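Local coordinates for glucose-1-phosphate thymidylyltransferase (Bacillus anthracis, PDB 4ECM), which catalyses the transfer of a thymidylyl group from dTTP to glucose 1-phosphate, giving dTDP-glucose and pyrophosphate in the pathway to dTDP-L-rhamnose, at residues 27-32 and 71-76; 132-137 and 238-243; 179-184 and 216-221. All blocks are in the same frame, centred on the assembly; numbering follows the deposited sequence.

Contact 1: 27-32 and 71-76; sequences GIILAG and TDIMII. With DAU (2'deoxy-thymidine-5'-diphospho-alpha-D-glucose), chain B.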
loop_
_atom_site.group_PDB
_atom_site.type_symbol
_atom_site.label_atom_id
_atom_site.label_comp_id
_atom_site.label_asym_id
_atom_site.label_seq_id
_atom_site.Cartn_x
_atom_site.Cartn_y
_atom_site.Cartn_z
ATOM N N GLY A 27 -25.056 11.614 -3.423
ATOM C CA GLY A 27 -24.539 11.288 -2.097
ATOM C C GLY A 27 -23.068 11.691 -1.947
ATOM O O GLY A 27 -22.285 11.589 -2.893
ATOM N N ILE A 28 -22.701 12.151 -0.754
ATOM C CA ILE A 28 -21.339 12.559 -0.442
ATOM C C ILE A 28 -20.934 11.996 0.914
ATOM O O ILE A 28 -21.644 12.177 1.892
ATOM C CB ILE A 28 -21.221 14.086 -0.402
ATOM C CG1 ILE A 28 -21.584 14.681 -1.781
ATOM C CG2 ILE A 28 -19.817 14.505 0.012
ATOM C CD1 ILE A 28 -21.713 16.190 -1.800
ATOM N N ILE A 29 -19.820 11.267 0.966
ATOM C CA ILE A 29 -19.309 10.758 2.240
ATOM C C ILE A 29 -17.958 11.426 2.450
ATOM O O ILE A 29 -17.056 11.287 1.620
ATOM C CB ILE A 29 -19.118 9.226 2.279
ATOM C CG1 ILE A 29 -20.413 8.496 1.945
ATOM C CG2 ILE A 29 -18.631 8.785 3.685
ATOM C CD1 ILE A 29 -20.269 6.979 1.878
ATOM N N LEU A 30 -17.832 12.168 3.541
ATOM C CA LEU A 30 -16.603 12.872 3.867
ATOM C C LEU A 30 -15.813 11.969 4.788
ATOM O O LEU A 30 -16.197 11.746 5.942
ATOM C CB LEU A 30 -16.910 14.239 4.502
ATOM C CG LEU A 30 -17.713 15.179 3.595
ATOM C CD1 LEU A 30 -17.860 16.555 4.239
ATOM C CD2 LEU A 30 -17.066 15.313 2.183
ATOM N N ALA A 31 -14.712 11.432 4.270
ATOM C CA ALA A 31 -13.922 10.467 5.012
ATOM C C ALA A 31 -12.476 10.888 5.176
ATOM O O ALA A 31 -11.593 10.046 5.276
ATOM C CB ALA A 31 -14.017 9.088 4.334
ATOM N N GLY A 32 -12.241 12.196 5.243
ATOM C CA GLY A 32 -10.894 12.739 5.410
ATOM C C GLY A 32 -10.500 12.886 6.867
ATOM O O GLY A 32 -10.904 12.096 7.719
ATOM N N THR A 71 -27.489 6.388 -5.368
ATOM C CA THR A 71 -26.433 5.519 -5.887
ATOM C C THR A 71 -25.214 6.225 -6.496
ATOM O O THR A 71 -24.196 5.575 -6.704
ATOM C CB THR A 71 -27.021 4.555 -6.916
ATOM O OG1 THR A 71 -27.643 5.300 -7.973
ATOM C CG2 THR A 71 -28.067 3.645 -6.250
ATOM N N ASP A 72 -25.332 7.517 -6.817
ATOM C CA ASP A 72 -24.209 8.314 -7.333
ATOM C C ASP A 72 -23.582 8.958 -6.106
ATOM O O ASP A 72 -24.111 9.924 -5.561
ATOM C CB ASP A 72 -24.680 9.392 -8.321
ATOM C CG ASP A 72 -25.256 8.812 -9.610
ATOM O OD1 ASP A 72 -24.749 7.788 -10.105
ATOM O OD2 ASP A 72 -26.219 9.396 -10.142
ATOM N N ILE A 73 -22.441 8.430 -5.682
ATOM C CA ILE A 73 -21.815 8.863 -4.439
ATOM C C ILE A 73 -20.362 9.271 -4.615
ATOM O O ILE A 73 -19.569 8.545 -5.231
ATOM C CB ILE A 73 -21.835 7.709 -3.418
ATOM C CG1 ILE A 73 -23.274 7.226 -3.183
ATOM C CG2 ILE A 73 -21.171 8.146 -2.103
ATOM C CD1 ILE A 73 -23.402 5.913 -2.449
ATOM N N MET A 74 -20.016 10.428 -4.060
ATOM C CA MET A 74 -18.648 10.885 -4.081
ATOM C C MET A 74 -18.015 10.650 -2.709
ATOM O O MET A 74 -18.626 10.920 -1.673
ATOM C CB MET A 74 -18.555 12.365 -4.481
ATOM C CG MET A 74 -17.141 12.937 -4.330
ATOM S SD MET A 74 -16.799 14.370 -5.381
ATOM C CE MET A 74 -16.737 13.545 -6.970
ATOM N N ILE A 75 -16.787 10.157 -2.721
ATOM C CA ILE A 75 -16.031 9.857 -1.511
ATOM C C ILE A 75 -14.823 10.784 -1.461
ATOM O O ILE A 75 -14.028 10.825 -2.410
ATOM C CB ILE A 75 -15.517 8.418 -1.544
ATOM C CG1 ILE A 75 -16.676 7.406 -1.724
ATOM C CG2 ILE A 75 -14.647 8.100 -0.300
ATOM C CD1 ILE A 75 -17.592 7.274 -0.598
ATOM N N ILE A 76 -14.683 11.518 -0.359
ATOM C CA ILE A 76 -13.550 12.411 -0.147
ATOM C C ILE A 76 -12.647 11.863 0.962
ATOM O O ILE A 76 -13.127 11.497 2.032
ATOM C CB ILE A 76 -14.010 13.797 0.283
ATOM C CG1 ILE A 76 -14.950 14.415 -0.763
ATOM C CG2 ILE A 76 -12.790 14.718 0.552
ATOM C CD1 ILE A 76 -14.326 14.641 -2.136
HETATM O O6 DAU B . -20.275 14.525 14.612
HETATM C C6 DAU B . -21.142 15.656 14.500
HETATM C C5 DAU B . -20.319 16.936 14.526
HETATM O O5 DAU B . -19.358 16.845 13.479
HETATM C C4 DAU B . -21.198 18.179 14.353
HETATM O O4 DAU B . -22.100 18.318 15.444
HETATM C C3 DAU B . -20.373 19.459 14.241
HETATM O O3 DAU B . -21.261 20.561 13.956
HETATM C C2 DAU B . -19.345 19.271 13.119
HETATM O O2 DAU B . -18.462 20.404 13.033
HETATM C C1 DAU B . -18.527 18.003 13.327
HETATM O O1 DAU B . -17.708 18.165 14.480
HETATM P P2 DAU B . -16.367 17.286 14.672
HETATM O O3P DAU B . -16.707 15.876 15.092
HETATM O O4P DAU B . -15.418 18.123 15.482
HETATM O OPP DAU B . -15.817 17.174 13.155
HETATM P P DAU B . -14.482 16.357 12.785
HETATM O O1P DAU B . -14.339 15.190 13.732
HETATM O O2P DAU B . -13.378 17.336 12.618
HETATM O "O5'" DAU B . -14.845 15.736 11.342
HETATM C "C5'" DAU B . -15.803 14.701 11.256
HETATM C "C4'" DAU B . -15.764 13.919 9.943
HETATM O "O4'" DAU B . -15.595 14.732 8.784
HETATM C "C3'" DAU B . -14.692 12.851 9.919
HETATM O "O3'" DAU B . -15.374 11.635 9.600
HETATM C "C2'" DAU B . -13.741 13.242 8.814
HETATM C "C1'" DAU B . -14.516 14.267 7.999
HETATM N N11 DAU B . -13.791 15.502 7.657
HETATM C C61 DAU B . -13.274 16.290 8.717
HETATM C C51 DAU B . -12.316 17.254 8.476
HETATM C C5A DAU B . -11.854 18.161 9.598
HETATM C C21 DAU B . -13.155 15.576 6.403
HETATM O O21 DAU B . -13.594 14.775 5.421
HETATM N N31 DAU B . -12.214 16.514 6.130
HETATM C C41 DAU B . -11.763 17.349 7.102
HETATM O O41 DAU B . -10.809 18.265 6.818
#
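Ala31 N donates to Ile76 O at 2.7 Å, the shortest hydrogen bond between residues 27-32 and 71-76, and it is bent, with 145° at the hydrogen. It closes a ladder between two neighbouring parallel strands in the central sheet of the Rossmann-like nucleotidyltransferase fold; helix 57-67 lies between them in sequence, so the unit is a beta-alpha-beta crossover. Further back, Gly27 N binds Asp72 O, Met74 N binds Gly27 O, Ile29 N binds Met74 O and Ile76 N binds Ile29 O, the alternation expected of a parallel pair. Gly27 O also receives the CA-H of Ile73, with 3.2 Å from Ile73 CA, and Met74 O receives that of Ile28, with 3.4 Å from Ile28 CA, so each of these two carbonyls is met by one N-H and one C-H. On the face carrying Ile29, Ile73 and Ile75, Ile75 turns its chain at chi2 (-69°), which brings CD1 toward Ile29, 3.7 Å from Ile29 CD1, the two side chains lying side by side. Helix 57-67 covers this face, with Ala61, Val62 and Leu65 against Ile29. On the other face, Leu30 and Ile76 also lie alongside; Leu30 CD2 lies 3.7 Å from Ile76 CG1, and both side chains touch Ala113 of helix 110-115. The chain continues into the glycine-rich loop whose Gly32, Gly33, Thr34, Gly35, Ser36 and Arg37 line the pyrophosphate site. Past the last rung it turns to the nucleotide: Ala31 CB is still 3.4 Å from Ile76 O, while the next amide, Gly32 N, gives its hydrogen to the thymine carbonyl O21 of DAU at 2.9 Å.

Contact 2: 132-137 and 238-243; sequences DNIFSD and SGWWTD. With DAU (2'deoxy-thymidine-5'-diphospho-alpha-D-glucose), chain B.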
loop_
_atom_site.group_PDB
_atom_site.type_symbol
_atom_site.label_atom_id
_atom_site.label_comp_id
_atom_site.label_asym_id
_atom_site.label_seq_id
_atom_site.Cartn_x
_atom_site.Cartn_y
_atom_site.Cartn_z
ATOM N N ASP A 132 -17.779 9.356 10.133
ATOM C CA ASP A 132 -17.743 8.812 11.499
ATOM C C ASP A 132 -19.070 8.934 12.249
ATOM O O ASP A 132 -19.096 8.721 13.448
ATOM C CB ASP A 132 -16.579 9.429 12.311
ATOM C CG ASP A 132 -16.794 10.915 12.658
ATOM O OD1 ASP A 132 -17.813 11.491 12.247
ATOM O OD2 ASP A 132 -15.923 11.497 13.350
ATOM N N ASN A 133 -20.157 9.296 11.548
ATOM C CA ASN A 133 -21.488 9.376 12.149
ATOM C C ASN A 133 -22.249 8.074 11.932
ATOM O O ASN A 133 -22.578 7.708 10.782
ATOM C CB ASN A 133 -22.303 10.545 11.586
ATOM C CG ASN A 133 -21.982 11.888 12.266
ATOM O OD1 ASN A 133 -22.894 12.629 12.612
ATOM N ND2 ASN A 133 -20.695 12.175 12.492
ATOM N N ILE A 134 -22.536 7.376 13.030
ATOM C CA ILE A 134 -23.221 6.084 12.977
ATOM C C ILE A 134 -24.550 6.246 13.680
ATOM O O ILE A 134 -24.602 6.751 14.802
ATOM C CB ILE A 134 -22.376 4.983 13.658
ATOM C CG1 ILE A 134 -20.923 5.039 13.158
ATOM C CG2 ILE A 134 -23.029 3.591 13.490
ATOM C CD1 ILE A 134 -20.730 4.822 11.642
ATOM N N PHE A 135 -25.625 5.812 13.024
ATOM C CA PHE A 135 -26.965 5.993 13.564
ATOM C C PHE A 135 -27.947 4.951 13.047
ATOM O O PHE A 135 -27.712 4.344 11.999
ATOM C CB PHE A 135 -27.450 7.399 13.224
ATOM C CG PHE A 135 -27.413 7.712 11.773
ATOM C CD1 PHE A 135 -28.559 7.646 11.006
ATOM C CD2 PHE A 135 -26.223 8.072 11.156
ATOM C CE1 PHE A 135 -28.519 7.929 9.659
ATOM C CE2 PHE A 135 -26.178 8.334 9.810
ATOM C CZ PHE A 135 -27.325 8.270 9.057
ATOM N N SER A 136 -29.054 4.758 13.777
ATOM C CA SER A 136 -30.069 3.748 13.411
ATOM C C SER A 136 -31.172 4.193 12.436
ATOM O O SER A 136 -31.703 3.376 11.701
ATOM C CB SER A 136 -30.732 3.172 14.666
ATOM O OG SER A 136 -31.379 4.176 15.424
ATOM N N ASP A 137 -31.550 5.460 12.435
ATOM C CA ASP A 137 -32.626 5.877 11.538
ATOM C C ASP A 137 -32.337 5.645 10.066
ATOM O O ASP A 137 -31.189 5.776 9.631
ATOM C CB ASP A 137 -32.896 7.374 11.683
ATOM C CG ASP A 137 -33.806 7.712 12.840
ATOM O OD1 ASP A 137 -34.228 6.805 13.603
ATOM O OD2 ASP A 137 -34.125 8.915 12.956
ATOM N N SER A 238 -35.129 9.883 15.501
ATOM C CA SER A 238 -35.881 9.007 16.425
ATOM C C SER A 238 -35.092 7.924 17.183
ATOM O O SER A 238 -35.412 7.626 18.329
ATOM C CB SER A 238 -37.019 8.335 15.661
ATOM O OG SER A 238 -36.522 7.697 14.502
ATOM N N GLY A 239 -34.087 7.326 16.548
ATOM C CA GLY A 239 -33.314 6.265 17.194
ATOM C C GLY A 239 -31.994 6.754 17.755
ATOM O O GLY A 239 -31.853 7.936 18.081
ATOM N N TRP A 240 -31.003 5.866 17.823
ATOM C CA TRP A 240 -29.718 6.250 18.355
ATOM C C TRP A 240 -28.783 6.830 17.310
ATOM O O TRP A 240 -28.947 6.636 16.092
ATOM C CB TRP A 240 -29.048 5.071 19.087
ATOM C CG TRP A 240 -28.869 3.817 18.279
ATOM C CD1 TRP A 240 -29.684 2.716 18.293
ATOM C CD2 TRP A 240 -27.799 3.508 17.377
ATOM N NE1 TRP A 240 -29.199 1.755 17.445
ATOM C CE2 TRP A 240 -28.043 2.212 16.869
ATOM C CE3 TRP A 240 -26.663 4.197 16.946
ATOM C CZ2 TRP A 240 -27.198 1.598 15.945
ATOM C CZ3 TRP A 240 -25.823 3.586 16.029
ATOM C CH2 TRP A 240 -26.090 2.298 15.540
ATOM N N TRP A 241 -27.793 7.547 17.825
ATOM C CA TRP A 241 -26.796 8.213 17.020
ATOM C C TRP A 241 -25.531 8.413 17.828
ATOM O O TRP A 241 -25.576 8.742 19.018
ATOM C CB TRP A 241 -27.292 9.591 16.590
ATOM C CG TRP A 241 -26.233 10.449 15.935
ATOM C CD1 TRP A 241 -25.868 10.439 14.623
ATOM C CD2 TRP A 241 -25.414 11.440 16.565
ATOM N NE1 TRP A 241 -24.871 11.356 14.392
ATOM C CE2 TRP A 241 -24.577 11.990 15.562
ATOM C CE3 TRP A 241 -25.322 11.937 17.867
ATOM C CZ2 TRP A 241 -23.640 12.980 15.827
ATOM C CZ3 TRP A 241 -24.397 12.943 18.131
ATOM C CH2 TRP A 241 -23.565 13.449 17.112
ATOM N N THR A 242 -24.399 8.237 17.177
ATOM C CA THR A 242 -23.145 8.503 17.829
ATOM C C THR A 242 -22.077 8.852 16.820
ATOM O O THR A 242 -22.131 8.439 15.650
ATOM C CB THR A 242 -22.614 7.289 18.604
ATOM O OG1 THR A 242 -21.435 7.677 19.330
ATOM C CG2 THR A 242 -22.259 6.128 17.641
ATOM N N ASP A 243 -21.131 9.668 17.249
ATOM C CA ASP A 243 -19.982 9.905 16.438
ATOM C C ASP A 243 -19.087 8.713 16.776
ATOM O O ASP A 243 -19.346 7.930 17.712
ATOM C CB ASP A 243 -19.251 11.183 16.828
ATOM C CG ASP A 243 -18.572 11.058 18.180
ATOM O OD1 ASP A 243 -19.291 11.006 19.180
ATOM O OD2 ASP A 243 -17.332 11.017 18.238
HETATM O O6 DAU B . -20.275 14.525 14.612
HETATM C C6 DAU B . -21.142 15.656 14.500
HETATM C C5 DAU B . -20.319 16.936 14.526
HETATM O O5 DAU B . -19.358 16.845 13.479
HETATM C C4 DAU B . -21.198 18.179 14.353
HETATM O O4 DAU B . -22.100 18.318 15.444
HETATM C C3 DAU B . -20.373 19.459 14.241
HETATM O O3 DAU B . -21.261 20.561 13.956
HETATM C C2 DAU B . -19.345 19.271 13.119
HETATM O O2 DAU B . -18.462 20.404 13.033
HETATM C C1 DAU B . -18.527 18.003 13.327
HETATM O O1 DAU B . -17.708 18.165 14.480
HETATM P P2 DAU B . -16.367 17.286 14.672
HETATM O O3P DAU B . -16.707 15.876 15.092
HETATM O O4P DAU B . -15.418 18.123 15.482
HETATM O OPP DAU B . -15.817 17.174 13.155
HETATM P P DAU B . -14.482 16.357 12.785
HETATM O O1P DAU B . -14.339 15.190 13.732
HETATM O O2P DAU B . -13.378 17.336 12.618
HETATM O "O5'" DAU B . -14.845 15.736 11.342
HETATM C "C5'" DAU B . -15.803 14.701 11.256
HETATM C "C4'" DAU B . -15.764 13.919 9.943
HETATM O "O4'" DAU B . -15.595 14.732 8.784
HETATM C "C3'" DAU B . -14.692 12.851 9.919
HETATM O "O3'" DAU B . -15.374 11.635 9.600
HETATM C "C2'" DAU B . -13.741 13.242 8.814
HETATM C "C1'" DAU B . -14.516 14.267 7.999
HETATM N N11 DAU B . -13.791 15.502 7.657
HETATM C C61 DAU B . -13.274 16.290 8.717
HETATM C C51 DAU B . -12.316 17.254 8.476
HETATM C C5A DAU B . -11.854 18.161 9.598
HETATM C C21 DAU B . -13.155 15.576 6.403
HETATM O O21 DAU B . -13.594 14.775 5.421
HETATM N N31 DAU B . -12.214 16.514 6.130
HETATM C C41 DAU B . -11.763 17.349 7.102
HETATM O O41 DAU B . -10.809 18.265 6.818
HETATM O O HOH W 1 -30.922 7.536 14.320
#
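A short antiparallel ribbon, strand 133-135 beside strand 241-243, walls the sugar side of the dTDP-glucose site. Asn133 links the ribbon to the ligand. Its ND2 gives one hydrogen to DAU O6 at 3.2 Å and the other to Asp132 OD1 at 3.0 Å, while OD1 accepts from Trp241 NE1 at 2.9 Å and from Gly194 N, so the amide cannot easily flip. Asn133 OD1 lies in the plane of the Trp241 indole, whose N-H meets it from above the carbonyl plane, amide and ring being turned 62° apart. With CG of Trp241 anti to the backbone N (chi1 171°), the indole swings beside Asn133, and its CZ2 edge comes to 3.9 Å from DAU C6. Asp132 OD2 pairs with Lys47, a residue of the pyrophosphate pocket. The two strands form a small sheet of their own: Ile134 and Thr242 make a hydrogen-bonded pair, whose side chains meet helices 57-67 and 247-256 respectively, while Asn133, Phe135 and Trp241 face strand 190-198. Beyond it Ser136 N binds Trp240 O. The indole of Trp240 lies alongside residues 134-136, with Ser136 CB over its five-membered ring, 3.6 Å from the centroid, in a CH-pi contact; in the ring plane, Ile134 CG2 meets the opposite rim, 3.8 Å from Trp240 CZ3.

Contact 3: 179-184 and 216-221; sequences IEEKPK and ELEITD. With DAU (2'deoxy-thymidine-5'-diphospho-alpha-D-glucose), chain B.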
loop_
_atom_site.group_PDB
_atom_site.type_symbol
_atom_site.label_atom_id
_atom_site.label_comp_id
_atom_site.label_asym_id
_atom_site.label_seq_id
_atom_site.Cartn_x
_atom_site.Cartn_y
_atom_site.Cartn_z
ATOM N N ILE A 179 -27.257 28.325 15.260
ATOM C CA ILE A 179 -26.475 27.140 15.538
ATOM C C ILE A 179 -25.126 27.660 15.999
ATOM O O ILE A 179 -24.617 28.643 15.472
ATOM C CB ILE A 179 -26.312 26.232 14.327
ATOM C CG1 ILE A 179 -27.675 25.722 13.859
ATOM C CG2 ILE A 179 -25.409 25.049 14.673
ATOM C CD1 ILE A 179 -27.629 25.016 12.502
ATOM N N GLU A 180 -24.562 27.018 17.009
ATOM C CA GLU A 180 -23.268 27.412 17.538
ATOM C C GLU A 180 -22.352 26.174 17.604
ATOM O O GLU A 180 -22.736 25.120 18.116
ATOM C CB GLU A 180 -23.465 28.072 18.903
ATOM C CG GLU A 180 -22.197 28.575 19.561
ATOM C CD GLU A 180 -22.455 29.352 20.864
ATOM O OE1 GLU A 180 -23.635 29.458 21.312
ATOM O OE2 GLU A 180 -21.451 29.842 21.439
ATOM N N GLU A 181 -21.146 26.308 17.074
ATOM C CA GLU A 181 -20.200 25.209 17.022
ATOM C C GLU A 181 -19.445 25.074 18.340
ATOM O O GLU A 181 -18.802 26.005 18.779
ATOM C CB GLU A 181 -19.224 25.410 15.852
ATOM C CG GLU A 181 -18.224 24.272 15.645
ATOM C CD GLU A 181 -18.873 22.943 15.226
ATOM O OE1 GLU A 181 -20.052 22.943 14.777
ATOM O OE2 GLU A 181 -18.179 21.898 15.330
ATOM N N LYS A 182 -19.558 23.897 18.953
ATOM C CA LYS A 182 -18.887 23.544 20.215
ATOM C C LYS A 182 -18.912 24.654 21.262
ATOM O O LYS A 182 -17.871 25.102 21.733
ATOM C CB LYS A 182 -17.453 23.075 19.943
ATOM C CG LYS A 182 -17.391 21.913 18.945
ATOM C CD LYS A 182 -16.003 21.273 18.896
ATOM C CE LYS A 182 -15.917 20.172 17.808
ATOM N NZ LYS A 182 -16.058 20.764 16.455
ATOM N N PRO A 183 -20.117 25.084 21.655
ATOM C CA PRO A 183 -20.234 26.155 22.634
ATOM C C PRO A 183 -19.744 25.751 24.030
ATOM O O PRO A 183 -19.988 24.617 24.475
ATOM C CB PRO A 183 -21.739 26.422 22.665
ATOM C CG PRO A 183 -22.366 25.099 22.308
ATOM C CD PRO A 183 -21.425 24.498 21.304
ATOM N N LYS A 184 -19.049 26.672 24.698
ATOM C CA LYS A 184 -18.599 26.475 26.090
ATOM C C LYS A 184 -19.815 26.429 27.026
ATOM O O LYS A 184 -19.786 25.782 28.068
ATOM C CB LYS A 184 -17.680 27.632 26.532
ATOM C CG LYS A 184 -16.225 27.546 26.052
ATOM C CD LYS A 184 -15.338 26.629 26.943
ATOM C CE LYS A 184 -15.131 27.232 28.379
ATOM N NZ LYS A 184 -14.180 26.466 29.266
ATOM N N GLU A 216 -10.209 26.106 10.333
ATOM C CA GLU A 216 -11.118 25.329 9.485
ATOM C C GLU A 216 -12.319 26.118 8.953
ATOM O O GLU A 216 -12.779 27.108 9.549
ATOM C CB GLU A 216 -11.634 24.078 10.227
ATOM C CG GLU A 216 -10.540 23.080 10.682
ATOM C CD GLU A 216 -11.114 21.813 11.338
ATOM O OE1 GLU A 216 -12.334 21.561 11.186
ATOM O OE2 GLU A 216 -10.345 21.069 11.996
ATOM N N LEU A 217 -12.801 25.659 7.802
ATOM C CA LEU A 217 -13.999 26.189 7.167
ATOM C C LEU A 217 -15.099 25.431 7.882
ATOM O O LEU A 217 -15.134 24.180 7.799
ATOM C CB LEU A 217 -13.973 25.891 5.652
ATOM C CG LEU A 217 -13.022 26.730 4.763
ATOM C CD1 LEU A 217 -11.612 26.875 5.345
ATOM C CD2 LEU A 217 -12.970 26.177 3.331
ATOM N N GLU A 218 -15.978 26.142 8.601
ATOM C CA GLU A 218 -16.999 25.468 9.451
ATOM C C GLU A 218 -18.356 25.170 8.809
ATOM O O GLU A 218 -19.001 26.057 8.259
ATOM C CB GLU A 218 -17.230 26.266 10.729
ATOM C CG GLU A 218 -15.999 26.458 11.620
ATOM C CD GLU A 218 -15.543 25.195 12.334
ATOM O OE1 GLU A 218 -16.193 24.133 12.190
ATOM O OE2 GLU A 218 -14.526 25.268 13.058
ATOM N N ILE A 219 -18.807 23.920 8.927
ATOM C CA ILE A 219 -20.105 23.520 8.383
ATOM C C ILE A 219 -21.230 24.293 9.092
ATOM O O ILE A 219 -22.268 24.593 8.482
ATOM C CB ILE A 219 -20.357 21.976 8.468
ATOM C CG1 ILE A 219 -21.430 21.550 7.467
ATOM C CG2 ILE A 219 -20.751 21.557 9.857
ATOM C CD1 ILE A 219 -21.022 21.761 5.981
ATOM N N THR A 220 -21.025 24.631 10.363
ATOM C CA THR A 220 -22.024 25.414 11.108
ATOM C C THR A 220 -22.275 26.788 10.422
ATOM O O THR A 220 -23.419 27.255 10.351
ATOM C CB THR A 220 -21.635 25.568 12.586
ATOM O OG1 THR A 220 -21.784 24.300 13.245
ATOM C CG2 THR A 220 -22.521 26.605 13.282
ATOM N N ASP A 221 -21.223 27.406 9.888
ATOM C CA ASP A 221 -21.384 28.689 9.169
ATOM C C ASP A 221 -22.308 28.538 7.960
ATOM O O ASP A 221 -23.137 29.418 7.677
ATOM C CB ASP A 221 -20.033 29.240 8.732
ATOM C CG ASP A 221 -19.131 29.560 9.906
ATOM O OD1 ASP A 221 -19.655 29.792 11.027
ATOM O OD2 ASP A 221 -17.899 29.586 9.713
HETATM O O6 DAU B . -20.275 14.525 14.612
HETATM C C6 DAU B . -21.142 15.656 14.500
HETATM C C5 DAU B . -20.319 16.936 14.526
HETATM O O5 DAU B . -19.358 16.845 13.479
HETATM C C4 DAU B . -21.198 18.179 14.353
HETATM O O4 DAU B . -22.100 18.318 15.444
HETATM C C3 DAU B . -20.373 19.459 14.241
HETATM O O3 DAU B . -21.261 20.561 13.956
HETATM C C2 DAU B . -19.345 19.271 13.119
HETATM O O2 DAU B . -18.462 20.404 13.033
HETATM C C1 DAU B . -18.527 18.003 13.327
HETATM O O1 DAU B . -17.708 18.165 14.480
HETATM P P2 DAU B . -16.367 17.286 14.672
HETATM O O3P DAU B . -16.707 15.876 15.092
HETATM O O4P DAU B . -15.418 18.123 15.482
HETATM O OPP DAU B . -15.817 17.174 13.155
HETATM P P DAU B . -14.482 16.357 12.785
HETATM O O1P DAU B . -14.339 15.190 13.732
HETATM O O2P DAU B . -13.378 17.336 12.618
HETATM O "O5'" DAU B . -14.845 15.736 11.342
HETATM C "C5'" DAU B . -15.803 14.701 11.256
HETATM C "C4'" DAU B . -15.764 13.919 9.943
HETATM O "O4'" DAU B . -15.595 14.732 8.784
HETATM C "C3'" DAU B . -14.692 12.851 9.919
HETATM O "O3'" DAU B . -15.374 11.635 9.600
HETATM C "C2'" DAU B . -13.741 13.242 8.814
HETATM C "C1'" DAU B . -14.516 14.267 7.999
HETATM N N11 DAU B . -13.791 15.502 7.657
HETATM C C61 DAU B . -13.274 16.290 8.717
HETATM C C51 DAU B . -12.316 17.254 8.476
HETATM C C5A DAU B . -11.854 18.161 9.598
HETATM C C21 DAU B . -13.155 15.576 6.403
HETATM O O21 DAU B . -13.594 14.775 5.421
HETATM N N31 DAU B . -12.214 16.514 6.130
HETATM C C41 DAU B . -11.763 17.349 7.102
HETATM O O41 DAU B . -10.809 18.265 6.818
#
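The glucose end of the dTDP-glucose pocket is held where strand 179-181 meets the start of helix 219-228. Glu181 is central. With CG anti to the backbone N (chi1 -177°) and a bend at chi2, its carboxylate reaches the sugar with both oxygens, O3 lying near the carboxylate plane and O2 well off it, and each oxygen takes one hydroxyl: OE1 binds DAU O3 at 2.8 Å and OE2 binds DAU O2 at 2.8 Å. Both oxygens have a second partner. Thr220 OG1, in the first turn of the helix, donates to Glu181 OE1 on its anti side at 2.7 Å, and Lys182 NZ bonds to Glu181 OE2 on the anti lone pair at 2.7 Å in a salt bridge. The same NZ reaches DAU O4P at 2.9 Å. Behind Thr220, its CG2 packs 3.6 Å from Ile179 CG2. Glu218, the N-cap residue, brings OE1 to 4.0 Å from Glu181 CG, and its OE2 is engaged by Ser212 and Arg214. Four bonds on one carboxylate fix its rotation, consistent with joint recognition of the O2 and O3 hydroxyls, with Lys182 linking them to the sugar phosphate.

Overall arrangement
The three contacts surround a single dTDP-glucose without touching one another. Contact 1 meets the thymine, contact 2 the sugar O6 and, by a weak bond, the deoxyribose O3', and contact 3 the glucose O2 and O3 and its phosphate. Centres of contacts 1 and 3 are 22 Å apart, on opposite sides of the chain's centre, yet both reach the same large sheet; their nearest atoms are about 6 Å apart. Contact 2 is a separate small sheet, its centre 18 Å from that of contact 1 and 20 Å from that of contact 3. Both segments of contact 3 fall in sequence between the two strands of contact 2.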